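Putative carbohydrate metabolism domain-containing protein (PDB 3S30) is of uncharacterised function but, as a putative glycoside hydrolase with a galactose-binding-like fold, probably acts in carbohydrate metabolism and carries a bound sodium ion. Local coordinates at residues 270-275 and 300-305. Residues are numbered along the deposited sequence; the frame is centred on the assembly and turned at random.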
loop_
_atom_site.group_PDB
_atom_site.type_symbol
_atom_site.label_atom_id
_atom_site.label_comp_id
_atom_site.label_asym_id
_atom_site.label_seq_id
_atom_site.Cartn_x
_atom_site.Cartn_y
_atom_site.Cartn_z
ATOM N N ASN A 270 6.165 -12.472 -8.932
ATOM C CA ASN A 270 7.144 -12.932 -7.946
ATOM C C ASN A 270 8.092 -11.807 -7.466
ATOM O O ASN A 270 9.195 -12.077 -7.012
ATOM C CB ASN A 270 7.932 -14.125 -8.535
ATOM C CG ASN A 270 8.700 -14.921 -7.476
ATOM O OD1 ASN A 270 8.118 -15.440 -6.525
ATOM N ND2 ASN A 270 10.013 -15.018 -7.648
ATOM N N TYR A 271 7.656 -10.550 -7.566
ATOM C CA TYR A 271 8.501 -9.381 -7.235
ATOM C C TYR A 271 9.758 -9.261 -8.134
ATOM O O TYR A 271 10.791 -8.741 -7.704
ATOM C CB TYR A 271 8.833 -9.366 -5.716
ATOM C CG TYR A 271 7.569 -9.489 -4.879
ATOM C CD1 TYR A 271 6.843 -8.362 -4.518
ATOM C CD2 TYR A 271 7.064 -10.737 -4.517
ATOM C CE1 TYR A 271 5.661 -8.468 -3.791
ATOM C CE2 TYR A 271 5.880 -10.858 -3.801
ATOM C CZ TYR A 271 5.181 -9.714 -3.440
ATOM O OH TYR A 271 4.008 -9.822 -2.729
ATOM N N GLU A 272 9.637 -9.737 -9.385
ATOM C CA GLU A 272 10.723 -9.690 -10.386
ATOM C C GLU A 272 10.577 -8.499 -11.334
ATOM O O GLU A 272 9.483 -8.212 -11.836
ATOM C CB GLU A 272 10.769 -10.961 -11.249
ATOM C CG GLU A 272 11.046 -12.255 -10.501
ATOM C CD GLU A 272 12.434 -12.326 -9.883
ATOM O OE1 GLU A 272 13.305 -11.509 -10.245
ATOM O OE2 GLU A 272 12.646 -13.205 -9.020
ATOM N N HIS A 273 11.699 -7.829 -11.583
ATOM C CA HIS A 273 11.778 -6.718 -12.532
ATOM C C HIS A 273 13.252 -6.444 -12.762
ATOM O O HIS A 273 14.068 -6.672 -11.879
ATOM C CB HIS A 273 11.079 -5.459 -11.990
ATOM C CG HIS A 273 10.680 -4.487 -13.054
ATOM N ND1 HIS A 273 11.565 -3.588 -13.613
ATOM C CD2 HIS A 273 9.497 -4.286 -13.679
ATOM C CE1 HIS A 273 10.943 -2.874 -14.535
ATOM N NE2 HIS A 273 9.687 -3.278 -14.595
ATOM N N GLU A 274 13.606 -5.958 -13.941
ATOM C CA GLU A 274 15.022 -5.761 -14.282
ATOM C C GLU A 274 15.660 -4.614 -13.472
ATOM O O GLU A 274 16.872 -4.571 -13.309
ATOM C CB GLU A 274 15.169 -5.542 -15.792
ATOM C CG GLU A 274 16.510 -6.002 -16.384
ATOM C CD GLU A 274 16.421 -6.383 -17.868
ATOM O OE1 GLU A 274 15.322 -6.266 -18.461
ATOM O OE2 GLU A 274 17.456 -6.811 -18.440
ATOM N N ASN A 275 14.839 -3.715 -12.929
ATOM C CA ASN A 275 15.336 -2.610 -12.104
ATOM C C ASN A 275 15.385 -2.929 -10.616
ATOM O O ASN A 275 15.999 -2.180 -9.845
ATOM C CB ASN A 275 14.507 -1.349 -12.344
ATOM C CG ASN A 275 14.698 -0.792 -13.743
ATOM O OD1 ASN A 275 14.352 -1.445 -14.727
ATOM N ND2 ASN A 275 15.272 0.404 -13.842
ATOM N N TYR A 300 18.567 -8.540 -0.774
ATOM C CA TYR A 300 19.388 -8.029 -1.896
ATOM C C TYR A 300 20.033 -9.154 -2.691
ATOM O O TYR A 300 20.285 -9.009 -3.887
ATOM C CB TYR A 300 20.504 -7.120 -1.392
ATOM C CG TYR A 300 20.040 -5.795 -0.857
ATOM C CD1 TYR A 300 19.469 -5.694 0.420
ATOM C CD2 TYR A 300 20.175 -4.636 -1.614
ATOM C CE1 TYR A 300 19.045 -4.464 0.925
ATOM C CE2 TYR A 300 19.759 -3.399 -1.113
ATOM C CZ TYR A 300 19.193 -3.323 0.156
ATOM O OH TYR A 300 18.787 -2.102 0.642
ATOM N N GLU A 301 20.316 -10.259 -2.007
ATOM C CA GLU A 301 20.998 -11.416 -2.599
ATOM C C GLU A 301 20.197 -12.090 -3.722
ATOM O O GLU A 301 20.783 -12.633 -4.652
ATOM C CB GLU A 301 21.339 -12.421 -1.490
ATOM C CG GLU A 301 21.986 -13.727 -1.962
ATOM C CD GLU A 301 20.990 -14.859 -2.170
ATOM O OE1 GLU A 301 19.870 -14.792 -1.607
ATOM O OE2 GLU A 301 21.341 -15.824 -2.886
ATOM N N HIS A 302 18.868 -12.042 -3.646
ATOM C CA HIS A 302 18.021 -12.659 -4.675
ATOM C C HIS A 302 18.180 -12.010 -6.063
ATOM O O HIS A 302 18.044 -12.693 -7.085
ATOM C CB HIS A 302 16.546 -12.638 -4.244
ATOM C CG HIS A 302 15.597 -13.093 -5.310
ATOM N ND1 HIS A 302 15.247 -14.414 -5.483
ATOM C CD2 HIS A 302 14.938 -12.401 -6.268
ATOM C CE1 HIS A 302 14.410 -14.514 -6.501
ATOM N NE2 HIS A 302 14.210 -13.305 -6.996
ATOM N N TYR A 303 18.467 -10.706 -6.087
ATOM C CA TYR A 303 18.531 -9.935 -7.338
ATOM C C TYR A 303 19.949 -9.737 -7.888
ATOM O O TYR A 303 20.119 -9.509 -9.082
ATOM C CB TYR A 303 17.838 -8.587 -7.145
ATOM C CG TYR A 303 16.397 -8.746 -6.715
ATOM C CD1 TYR A 303 15.397 -8.958 -7.650
ATOM C CD2 TYR A 303 16.048 -8.728 -5.366
ATOM C CE1 TYR A 303 14.076 -9.122 -7.255
ATOM C CE2 TYR A 303 14.739 -8.888 -4.960
ATOM C CZ TYR A 303 13.756 -9.082 -5.908
ATOM O OH TYR A 303 12.457 -9.254 -5.505
ATOM N N GLY A 304 20.960 -9.819 -7.025
ATOM C CA GLY A 304 22.351 -9.832 -7.472
ATOM C C GLY A 304 22.787 -8.547 -8.145
ATOM O O GLY A 304 23.466 -8.577 -9.172
ATOM N N LYS A 305 22.395 -7.420 -7.555
ATOM C CA LYS A 305 22.717 -6.103 -8.081
ATOM C C LYS A 305 23.872 -5.507 -7.301
ATOM O O LYS A 305 24.196 -5.960 -6.206
ATOM C CB LYS A 305 21.502 -5.173 -8.002
ATOM C CG LYS A 305 20.356 -5.552 -8.930
ATOM C CD LYS A 305 20.667 -5.208 -10.378
ATOM C CE LYS A 305 19.507 -5.545 -11.302
ATOM N NZ LYS A 305 19.873 -5.386 -12.754
#
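His-302 holds CG anti to its backbone N (chi1 173°), whereas Tyr-303 holds CG anti to its carbonyl carbon (chi1 -58°), which starts both side chains toward the loop 270-275. This is a surface contact between two loops of the galactose-binding-like beta fold, one leading into strand 276-281, the other following strand 291-297. Histidine suits its place because its NE2 can donate to a carboxylate: NE2 gives a hydrogen bond to OE2 of Glu-272 at 2.6 Å, a His-carboxylate pair, on the syn side and in the plane of the imidazole, with a nearly straight N-H...O angle of 163°. CD2 of His-302 also lies 3.4 Å above the centre of the Tyr-303 ring. Tyrosine is long enough for its OH to give a 2.8 Å hydrogen bond to Tyr-271 O, approaching from above the carbonyl plane, while its ring packs on Met-276 and Ala-279. A leucine in place of Tyr-303 would probably leave Tyr-271 O without this donor and remove the aromatic face that lies under CD2 of His-302. The Tyr-271 ring leads off instead to Tyr-249, its OH bonded to Asn-247. The long lysine chain, bent at chi2, lets NZ of Lys-305 donate a hydrogen bond to Glu-274 O at 3.2 Å, nearly in line with the C=O bond.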